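Local coordinates for protein O-methyltransferase family 2 (Planctopirus limnophila, PDB 5I2H) that probably transfers methyl groups from S-adenosyl-L-methionine to hydroxyl oxygens of acceptor molecules, and is captured here with the flavone apigenin bound, at residues V302-D307 with G327-L332; L180-P185 with Q216-W221; D44-S49 with I88-L93. All coordinates share one frame; numbering follows the deposited sequence. Where two conformers were deposited one is given.

Contact 1 of 3, residues V302-D307 with G327-L332; sequences VLLNSD and GRAYSL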
loop_
_atom_site.group_PDB
_atom_site.type_symbol
_atom_site.label_atom_id
_atom_site.label_comp_id
_atom_site.label_asym_id
_atom_site.label_seq_id
_atom_site.Cartn_x
_atom_site.Cartn_y
_atom_site.Cartn_z
ATOM N N VAL A 302 11.901 13.160 8.151
ATOM C CA VAL A 302 10.445 13.175 8.083
ATOM C C VAL A 302 9.916 13.387 9.499
ATOM O O VAL A 302 10.672 13.279 10.480
ATOM C CB VAL A 302 9.889 11.882 7.453
ATOM C CG1 VAL A 302 10.326 11.787 5.990
ATOM C CG2 VAL A 302 10.322 10.621 8.287
ATOM N N LEU A 303 8.628 13.696 9.624
ATOM C CA LEU A 303 8.030 13.957 10.933
ATOM C C LEU A 303 6.725 13.200 11.116
ATOM O O LEU A 303 5.802 13.349 10.306
ATOM C CB LEU A 303 7.755 15.441 11.126
ATOM C CG LEU A 303 8.993 16.334 11.116
ATOM C CD1 LEU A 303 8.530 17.829 11.114
ATOM C CD2 LEU A 303 9.931 16.025 12.282
ATOM N N LEU A 304 6.642 12.417 12.192
ATOM C CA LEU A 304 5.348 12.021 12.733
ATOM C C LEU A 304 4.710 13.198 13.452
ATOM O O LEU A 304 5.408 14.120 13.916
ATOM C CB LEU A 304 5.491 10.860 13.719
ATOM C CG LEU A 304 5.852 9.522 13.094
ATOM C CD1 LEU A 304 6.205 8.538 14.167
ATOM C CD2 LEU A 304 4.675 8.966 12.243
ATOM N N ASN A 305 3.371 13.146 13.580
ATOM C CA ASN A 305 2.676 14.189 14.327
ATOM C C ASN A 305 2.982 14.038 15.823
ATOM O O ASN A 305 3.618 13.069 16.259
ATOM C CB ASN A 305 1.170 14.173 14.023
ATOM C CG ASN A 305 0.479 12.890 14.446
ATOM O OD1 ASN A 305 0.980 12.136 15.274
ATOM N ND2 ASN A 305 -0.716 12.660 13.897
ATOM N N SER A 306 2.558 15.028 16.617
ATOM C CA SER A 306 3.037 15.106 17.995
ATOM C C SER A 306 2.514 13.979 18.882
ATOM O O SER A 306 3.151 13.654 19.885
ATOM C CB SER A 306 2.689 16.471 18.594
ATOM O OG SER A 306 1.283 16.654 18.623
ATOM N N ASP A 307 1.398 13.333 18.565
ATOM C CA ASP A 307 1.048 12.198 19.408
ATOM C C ASP A 307 1.307 10.873 18.710
ATOM O O ASP A 307 0.786 9.837 19.136
ATOM C CB ASP A 307 -0.388 12.293 19.922
ATOM C CG ASP A 307 -1.418 12.158 18.830
ATOM O OD1 ASP A 307 -1.032 12.256 17.646
ATOM O OD2 ASP A 307 -2.619 11.978 19.173
ATOM N N GLY A 327 16.191 2.470 14.331
ATOM C CA GLY A 327 15.300 3.552 14.705
ATOM C C GLY A 327 13.880 3.456 14.161
ATOM O O GLY A 327 13.308 2.365 14.000
ATOM N N ARG A 328 13.319 4.621 13.872
ATOM C CA ARG A 328 11.972 4.773 13.344
ATOM C C ARG A 328 11.816 6.250 12.999
ATOM O O ARG A 328 12.717 7.058 13.266
ATOM C CB ARG A 328 10.920 4.323 14.366
ATOM C CG ARG A 328 10.965 5.145 15.700
ATOM C CD ARG A 328 9.559 5.117 16.383
ATOM N NE ARG A 328 9.546 5.638 17.749
ATOM C CZ ARG A 328 9.170 6.865 18.104
ATOM N NH1 ARG A 328 8.743 7.746 17.187
ATOM N NH2 ARG A 328 9.242 7.227 19.388
ATOM N N ALA A 329 10.672 6.606 12.389
ATOM C CA ALA A 329 10.389 8.034 12.248
ATOM C C ALA A 329 10.077 8.619 13.617
ATOM O O ALA A 329 9.499 7.943 14.483
ATOM C CB ALA A 329 9.213 8.276 11.292
ATOM N N TYR A 330 10.459 9.888 13.800
ATOM C CA TYR A 330 10.254 10.615 15.047
ATOM C C TYR A 330 9.405 11.865 14.792
ATOM O O TYR A 330 9.263 12.314 13.649
ATOM C CB TYR A 330 11.609 11.003 15.693
ATOM C CG TYR A 330 12.391 9.802 16.159
ATOM C CD1 TYR A 330 11.951 9.039 17.249
ATOM C CD2 TYR A 330 13.575 9.413 15.522
ATOM C CE1 TYR A 330 12.682 7.916 17.698
ATOM C CE2 TYR A 330 14.296 8.319 15.963
ATOM C CZ TYR A 330 13.846 7.569 17.051
ATOM O OH TYR A 330 14.562 6.468 17.476
ATOM N N SER A 331 8.853 12.444 15.873
ATOM C CA SER A 331 8.068 13.673 15.783
ATOM C C SER A 331 8.955 14.907 16.003
ATOM O O SER A 331 10.079 14.812 16.494
ATOM C CB SER A 331 6.949 13.690 16.831
ATOM O OG SER A 331 7.545 13.717 18.133
ATOM N N LEU A 332 8.420 16.089 15.650
ATOM C CA LEU A 332 9.141 17.325 15.937
ATOM C C LEU A 332 9.390 17.456 17.430
ATOM O O LEU A 332 10.489 17.846 17.848
ATOM C CB LEU A 332 8.378 18.543 15.419
ATOM C CG LEU A 332 9.051 19.932 15.608
ATOM C CD1 LEU A 332 10.424 20.032 14.961
ATOM C CD2 LEU A 332 8.185 21.046 15.056
HETATM O O HOH W 1 11.977 11.136 11.593
HETATM O O HOH W 2 5.727 16.625 14.675
HETATM O O HOH W 3 5.802 13.293 20.142
#
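A single direct hydrogen bond joins 302-307, the loop leaving strand 296-301 of the Rossmann-like methyltransferase sheet, to 327-332. Tyr330 O accepts the backbone N of Leu304 at 3.0 Å, with an N-H...O angle of 155°; the donor lies above the carbonyl plane, 48° out of it, rather than on a lone pair. The same oxygen also receives a CA-H contact from Leu303 CA at 3.4 Å, and Ser331 CA makes a comparable contact with Leu304 O at 3.3 Å. Two waters bridge the backbones, one donating to Val302 O while accepting from the backbone N of Tyr330, another joining Leu304 O to the backbone N of Leu332 in the same manner. A third water connects Ser306 O with Ser331 OG.

Apolar contacts lie beside this polar seam. Leu304 has CG anti to its own carbonyl carbon (chi1 -71°), which sets CG 4.0 Å from Ala329 CB and leaves CD1 against Ala329 O. That methyl of Ala329 also meets Val302 CG2. Leu303 brings the tip of its side chain, CD2, to 3.7 Å from Leu332 N, in the first residue of helix 332-341.

A second shell of bonds braces 327-332. Arg328, its chain extended from CG to NE, returns NH1 to Ala329 O at 2.8 Å, while one guanidinium face lies against Tyr330 CD1. Its NH2 forms a salt bridge with Glu334. The N-cap Ser331 caps a backbone N of the helix with its side chain while Glu334 OE1 accepts Ser331 N, the reciprocal bonds of a capping box.

The two loops, one before and one after helix 312-324, meet beside it, where Ile314 touches Val302, Leu304 and Ala329, while strand 357-362 receives Leu303 and Leu332, and helix 64-76 meets Leu304 and Arg328.

Contact 2 of 3, residues L180-P185 with Q216-W221; sequences LPAGQP and QKYPTW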
loop_
_atom_site.group_PDB
_atom_site.type_symbol
_atom_site.label_atom_id
_atom_site.label_comp_id
_atom_site.label_asym_id
_atom_site.label_seq_id
_atom_site.Cartn_x
_atom_site.Cartn_y
_atom_site.Cartn_z
ATOM N N LEU A 180 17.245 26.731 2.954
ATOM C CA LEU A 180 18.243 26.923 4.003
ATOM C C LEU A 180 18.606 28.398 4.136
ATOM O O LEU A 180 19.106 28.987 3.169
ATOM C CB LEU A 180 19.496 26.116 3.698
ATOM C CG LEU A 180 20.617 26.303 4.712
ATOM C CD1 LEU A 180 20.224 25.739 6.069
ATOM C CD2 LEU A 180 21.860 25.618 4.183
ATOM N N PRO A 181 18.391 29.030 5.293
ATOM C CA PRO A 181 18.785 30.439 5.447
ATOM C C PRO A 181 20.301 30.590 5.451
ATOM O O PRO A 181 21.027 29.676 5.830
ATOM C CB PRO A 181 18.177 30.840 6.802
ATOM C CG PRO A 181 17.086 29.790 7.094
ATOM C CD PRO A 181 17.662 28.517 6.466
ATOM N N ALA A 182 20.779 31.771 5.036
ATOM C CA ALA A 182 22.225 32.018 4.999
ATOM C C ALA A 182 22.886 31.895 6.372
ATOM O O ALA A 182 24.074 31.570 6.457
ATOM C CB ALA A 182 22.511 33.413 4.425
ATOM N N GLY A 183 22.165 32.192 7.450
ATOM C CA GLY A 183 22.801 32.226 8.760
ATOM C C GLY A 183 23.802 33.376 8.894
ATOM O O GLY A 183 23.890 34.280 8.065
ATOM N N GLN A 184 24.584 33.302 9.968
ATOM C CA GLN A 184 25.596 34.320 10.253
ATOM C C GLN A 184 26.796 34.178 9.311
ATOM O O GLN A 184 27.028 33.116 8.728
ATOM C CB GLN A 184 26.107 34.200 11.696
ATOM C CG GLN A 184 25.048 34.173 12.803
ATOM C CD GLN A 184 25.653 34.052 14.209
ATOM O OE1 GLN A 184 26.877 33.989 14.379
ATOM N NE2 GLN A 184 24.794 34.032 15.219
ATOM N N PRO A 185 27.611 35.222 9.193
ATOM C CA PRO A 185 28.956 35.034 8.637
ATOM C C PRO A 185 29.650 33.899 9.371
ATOM O O PRO A 185 29.505 33.749 10.588
ATOM C CB PRO A 185 29.647 36.375 8.888
ATOM C CG PRO A 185 28.524 37.359 9.049
ATOM C CD PRO A 185 27.384 36.607 9.664
ATOM N N GLN A 216 26.417 25.035 -4.535
ATOM C CA GLN A 216 26.069 25.784 -5.748
ATOM C C GLN A 216 25.286 27.047 -5.418
ATOM O O GLN A 216 25.443 28.077 -6.095
ATOM C CB GLN A 216 25.273 24.915 -6.725
ATOM C CG GLN A 216 26.037 23.722 -7.276
ATOM C CD GLN A 216 25.296 23.117 -8.438
ATOM O OE1 GLN A 216 24.098 23.374 -8.608
ATOM N NE2 GLN A 216 25.992 22.331 -9.265
ATOM N N LYS A 217 24.452 27.002 -4.391
ATOM C CA LYS A 217 23.691 28.186 -4.024
ATOM C C LYS A 217 24.575 29.252 -3.388
ATOM O O LYS A 217 24.319 30.452 -3.552
ATOM C CB LYS A 217 22.578 27.807 -3.059
ATOM C CG LYS A 217 21.793 29.035 -2.597
ATOM C CD LYS A 217 20.451 28.684 -2.115
ATOM C CE LYS A 217 19.545 29.924 -2.232
ATOM N NZ LYS A 217 19.126 30.215 -3.651
ATOM N N TYR A 218 25.604 28.830 -2.652
ATOM C CA TYR A 218 26.434 29.713 -1.837
ATOM C C TYR A 218 27.877 29.537 -2.294
ATOM O O TYR A 218 28.637 28.742 -1.715
ATOM C CB TYR A 218 26.275 29.393 -0.354
ATOM C CG TYR A 218 24.925 29.741 0.232
ATOM C CD1 TYR A 218 24.577 31.066 0.493
ATOM C CD2 TYR A 218 24.002 28.750 0.535
ATOM C CE1 TYR A 218 23.358 31.392 1.045
ATOM C CE2 TYR A 218 22.771 29.067 1.093
ATOM C CZ TYR A 218 22.452 30.383 1.338
ATOM O OH TYR A 218 21.228 30.692 1.901
ATOM N N PRO A 219 28.293 30.266 -3.324
ATOM C CA PRO A 219 29.638 30.061 -3.901
ATOM C C PRO A 219 30.798 30.342 -2.943
ATOM O O PRO A 219 31.935 29.919 -3.228
ATOM C CB PRO A 219 29.654 31.040 -5.078
ATOM C CG PRO A 219 28.217 31.313 -5.370
ATOM C CD PRO A 219 27.499 31.250 -4.073
ATOM N N THR A 220 30.570 31.058 -1.844
ATOM C CA THR A 220 31.643 31.327 -0.889
ATOM C C THR A 220 31.745 30.277 0.199
ATOM O O THR A 220 32.634 30.379 1.050
ATOM C CB THR A 220 31.462 32.683 -0.210
ATOM O OG1 THR A 220 30.260 32.670 0.570
ATOM C CG2 THR A 220 31.381 33.799 -1.228
ATOM N N TRP A 221 30.852 29.291 0.216
ATOM C CA TRP A 221 30.888 28.303 1.281
ATOM C C TRP A 221 31.817 27.164 0.924
ATOM O O TRP A 221 32.233 27.006 -0.225
ATOM C CB TRP A 221 29.497 27.730 1.565
ATOM C CG TRP A 221 28.554 28.690 2.197
ATOM C CD1 TRP A 221 28.608 30.057 2.155
ATOM C CD2 TRP A 221 27.393 28.354 2.956
ATOM N NE1 TRP A 221 27.526 30.597 2.832
ATOM C CE2 TRP A 221 26.768 29.569 3.328
ATOM C CE3 TRP A 221 26.811 27.138 3.353
ATOM C CZ2 TRP A 221 25.605 29.607 4.093
ATOM C CZ3 TRP A 221 25.652 27.173 4.100
ATOM C CH2 TRP A 221 25.057 28.407 4.470
#
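Two aromatic side chains of 216-221 reach the loop 180-185, Tyr218 with its hydroxyl tip and Trp221 with the rim of its benzo ring. They also lie against each other: Trp221 CZ2 stands 3.8 Å above the Tyr218 ring plane, over its centre, and Lys217 CG lies by the opposite face, toward its rim. In return, Tyr218 CB sits above one face of the indole. Both side chains place CG anti to the carbonyl carbon (chi1 -69° and -70°), and a type I turn from Tyr218 to Trp221, closed by Trp221 N to Tyr218 O at 3.0 Å, lays the benzo ring over the phenol, the two planes about 11° apart.

Across the contact, Leu180 O lies at the edge of the phenol, near its plane, 3.0 Å from Tyr218 OH; the hydroxyl can donate to it, although another acceptor competes for that one proton. Ala182 CB packs 4.0 Å from Tyr218 CE1. Ala182 O approaches the indole edge near its plane, 3.4 Å from Trp221 CZ2, while Leu180 CD2 meets Trp221 CZ3 obliquely at 4.1 Å. An alanine in place of Tyr218 would remove the phenol and would probably leave Trp221 less well supported and Leu180 O without this candidate donor.

The turn links helix 209-217 to strand 222-227 within a beta-alpha-beta crossover of the Rossmann-like domain. Chemically, a hydroxyl near one carbonyl, an indole C-H edge at another and two apolar contacts, with no charged pair, imply that the join probably depends more on ring fit than on any single polar bond.

Contact 3 of 3, residues D44-S49 with I88-L93; sequences DILNES and IDLTPL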
loop_
_atom_site.group_PDB
_atom_site.type_symbol
_atom_site.label_atom_id
_atom_site.label_comp_id
_atom_site.label_asym_id
_atom_site.label_seq_id
_atom_site.Cartn_x
_atom_site.Cartn_y
_atom_site.Cartn_z
ATOM N N ASP A 44 -8.034 -8.260 19.339
ATOM C CA ASP A 44 -8.733 -9.033 20.348
ATOM C C ASP A 44 -8.283 -8.626 21.748
ATOM O O ASP A 44 -9.099 -8.607 22.686
ATOM C CB ASP A 44 -8.515 -10.523 20.091
ATOM C CG ASP A 44 -9.163 -11.003 18.790
ATOM O OD1 ASP A 44 -10.279 -10.562 18.466
ATOM O OD2 ASP A 44 -8.537 -11.810 18.071
ATOM N N ILE A 45 -7.003 -8.274 21.909
ATOM C CA ILE A 45 -6.525 -7.850 23.221
ATOM C C ILE A 45 -7.136 -6.507 23.608
ATOM O O ILE A 45 -7.708 -6.351 24.694
ATOM C CB ILE A 45 -4.991 -7.806 23.237
ATOM C CG1 ILE A 45 -4.445 -9.233 23.193
ATOM C CG2 ILE A 45 -4.493 -7.027 24.456
ATOM C CD1 ILE A 45 -2.948 -9.315 22.985
ATOM N N LEU A 46 -7.057 -5.519 22.716
ATOM C CA LEU A 46 -7.517 -4.192 23.098
ATOM C C LEU A 46 -9.037 -4.108 23.175
ATOM O O LEU A 46 -9.569 -3.234 23.877
ATOM C CB LEU A 46 -6.945 -3.156 22.131
ATOM C CG LEU A 46 -5.481 -2.780 22.417
ATOM C CD1 LEU A 46 -4.934 -1.999 21.244
ATOM C CD2 LEU A 46 -5.347 -1.937 23.674
ATOM N N ASN A 47 -9.742 -5.024 22.505
ATOM C CA ASN A 47 -11.195 -5.070 22.623
ATOM C C ASN A 47 -11.647 -5.278 24.059
ATOM O O ASN A 47 -12.726 -4.812 24.446
ATOM C CB ASN A 47 -11.760 -6.184 21.769
ATOM C CG ASN A 47 -13.252 -6.254 21.864
ATOM O OD1 ASN A 47 -13.815 -7.286 22.266
ATOM N ND2 ASN A 47 -13.918 -5.133 21.569
ATOM N N GLU A 48 -10.856 -6.002 24.849
ATOM C CA GLU A 48 -11.197 -6.214 26.247
ATOM C C GLU A 48 -11.281 -4.911 27.009
ATOM O O GLU A 48 -12.155 -4.743 27.866
ATOM C CB GLU A 48 -10.154 -7.091 26.916
ATOM C CG GLU A 48 -9.930 -8.400 26.268
ATOM C CD GLU A 48 -9.209 -9.346 27.217
ATOM O OE1 GLU A 48 -9.434 -9.213 28.443
ATOM O OE2 GLU A 48 -8.416 -10.189 26.740
ATOM N N SER A 49 -10.344 -4.004 26.757
ATOM C CA SER A 49 -10.193 -2.793 27.541
ATOM C C SER A 49 -9.073 -1.942 26.955
ATOM O O SER A 49 -8.073 -2.480 26.460
ATOM C CB SER A 49 -9.892 -3.137 29.000
ATOM O OG SER A 49 -9.027 -2.180 29.542
ATOM N N ILE A 88 -4.602 3.573 24.954
ATOM C CA ILE A 88 -4.784 3.154 23.565
ATOM C C ILE A 88 -6.048 2.303 23.492
ATOM O O ILE A 88 -6.195 1.340 24.255
ATOM C CB ILE A 88 -3.563 2.373 23.051
ATOM C CG1 ILE A 88 -2.277 3.211 23.196
ATOM C CG2 ILE A 88 -3.778 1.924 21.596
ATOM C CD1 ILE A 88 -1.020 2.378 23.262
ATOM N N ASP A 89 -6.950 2.645 22.575
ATOM C CA ASP A 89 -8.217 1.924 22.417
ATOM C C ASP A 89 -8.499 1.604 20.950
ATOM O O ASP A 89 -7.926 2.199 20.041
ATOM C CB ASP A 89 -9.378 2.739 22.994
ATOM C CG ASP A 89 -10.605 1.896 23.311
ATOM O OD1 ASP A 89 -10.557 0.635 23.197
ATOM O OD2 ASP A 89 -11.620 2.510 23.685
ATOM N N LEU A 90 -9.431 0.673 20.721
ATOM C CA LEU A 90 -9.915 0.447 19.362
ATOM C C LEU A 90 -10.828 1.582 18.929
ATOM O O LEU A 90 -11.544 2.166 19.744
ATOM C CB LEU A 90 -10.694 -0.867 19.264
ATOM C CG LEU A 90 -9.969 -2.139 19.658
ATOM C CD1 LEU A 90 -10.893 -3.359 19.420
ATOM C CD2 LEU A 90 -8.661 -2.262 18.859
ATOM N N THR A 91 -10.817 1.879 17.617
ATOM C CA THR A 91 -11.897 2.637 17.009
ATOM C C THR A 91 -13.049 1.693 16.669
ATOM O O THR A 91 -12.868 0.475 16.590
ATOM C CB THR A 91 -11.435 3.323 15.727
ATOM O OG1 THR A 91 -11.088 2.291 14.813
ATOM C CG2 THR A 91 -10.198 4.214 15.975
ATOM N N PRO A 92 -14.239 2.236 16.438
ATOM C CA PRO A 92 -15.346 1.370 16.018
ATOM C C PRO A 92 -15.020 0.559 14.785
ATOM O O PRO A 92 -15.409 -0.608 14.699
ATOM C CB PRO A 92 -16.493 2.365 15.769
ATOM C CG PRO A 92 -16.196 3.500 16.707
ATOM C CD PRO A 92 -14.687 3.603 16.763
ATOM N N LEU A 93 -14.283 1.142 13.838
ATOM C CA LEU A 93 -13.926 0.411 12.632
ATOM C C LEU A 93 -13.168 -0.877 12.965
ATOM O O LEU A 93 -13.496 -1.942 12.441
ATOM C CB LEU A 93 -13.112 1.319 11.718
ATOM C CG LEU A 93 -12.682 0.776 10.369
ATOM C CD1 LEU A 93 -13.919 0.671 9.490
ATOM C CD2 LEU A 93 -11.611 1.701 9.745
HETATM O O HOH W 4 -11.646 -1.437 24.417
#
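Leu46 and Leu90 both set CG anti to their own carbonyl carbons (chi1 -79° and -58°), which turns the two isobutyl groups in between helix 42-48 and strand 88-90. The strand pairs antiparallel with 80-82 to make a two-stranded wing beside helices 53-60 and 64-76, consistent with a winged-helix fold in the dimerisation domain. Helix and strand run at a steep angle, 103° between their directions, and their axes approach to 7.4 Å, a separation that lets leucine and isoleucine side chains touch directly.

From the helix, Leu46 points its CB bond at the strand, and its parts serve different partners. Its CB rests 3.8 Å from Leu90 CD2; its CD1 crosses obliquely to Ile88 CG2 at 4.1 Å; its CD2 meets the strand backbone, 3.4 Å from Ile88 O. The other branch of Leu90 goes to the next helical residue, CD1 standing 3.6 Å from Asn47 CA and also near its CB. One leucine of the strand therefore straddles two consecutive residues of the helix.

Leu80 of the partner strand, with Leu53 and Leu56 of helix 53-60, extends the apolar layer. Pro92 and Leu93 pack on Thr15 and Asp16 of the second subunit, so the start of helix 92-97 lies at the interface with that subunit.

At the polar border, Asp89 forms a salt bridge with Arg95 through OD1, and that same oxygen weakly accepts Leu90 N. Asp89 OD1 and Leu46 O are both acceptors, and one water serves both, donating to Leu46 O at 2.8 Å and to Asp89 OD1 at 2.6 Å.

Along the chain the contacts come in series, contact 3 first, then contact 2, then contact 1, each closing before the next opens. Contact 3 lies in the dimerisation domain and contact 2 on the far side of the chain's centre, their centres 52 Å apart. Contact 1 is central, 24 Å from contact 3 and 28 Å from contact 2 between centres. Contacts 1 and 2 both border the seven-stranded sheet of the methyltransferase domain, touching strand 357-362 from different loops. Contact 1 also meets helix 64-76 of the dimerisation domain, so it joins the two domains, and its Val302 side chain is about 8 Å from bound apigenin.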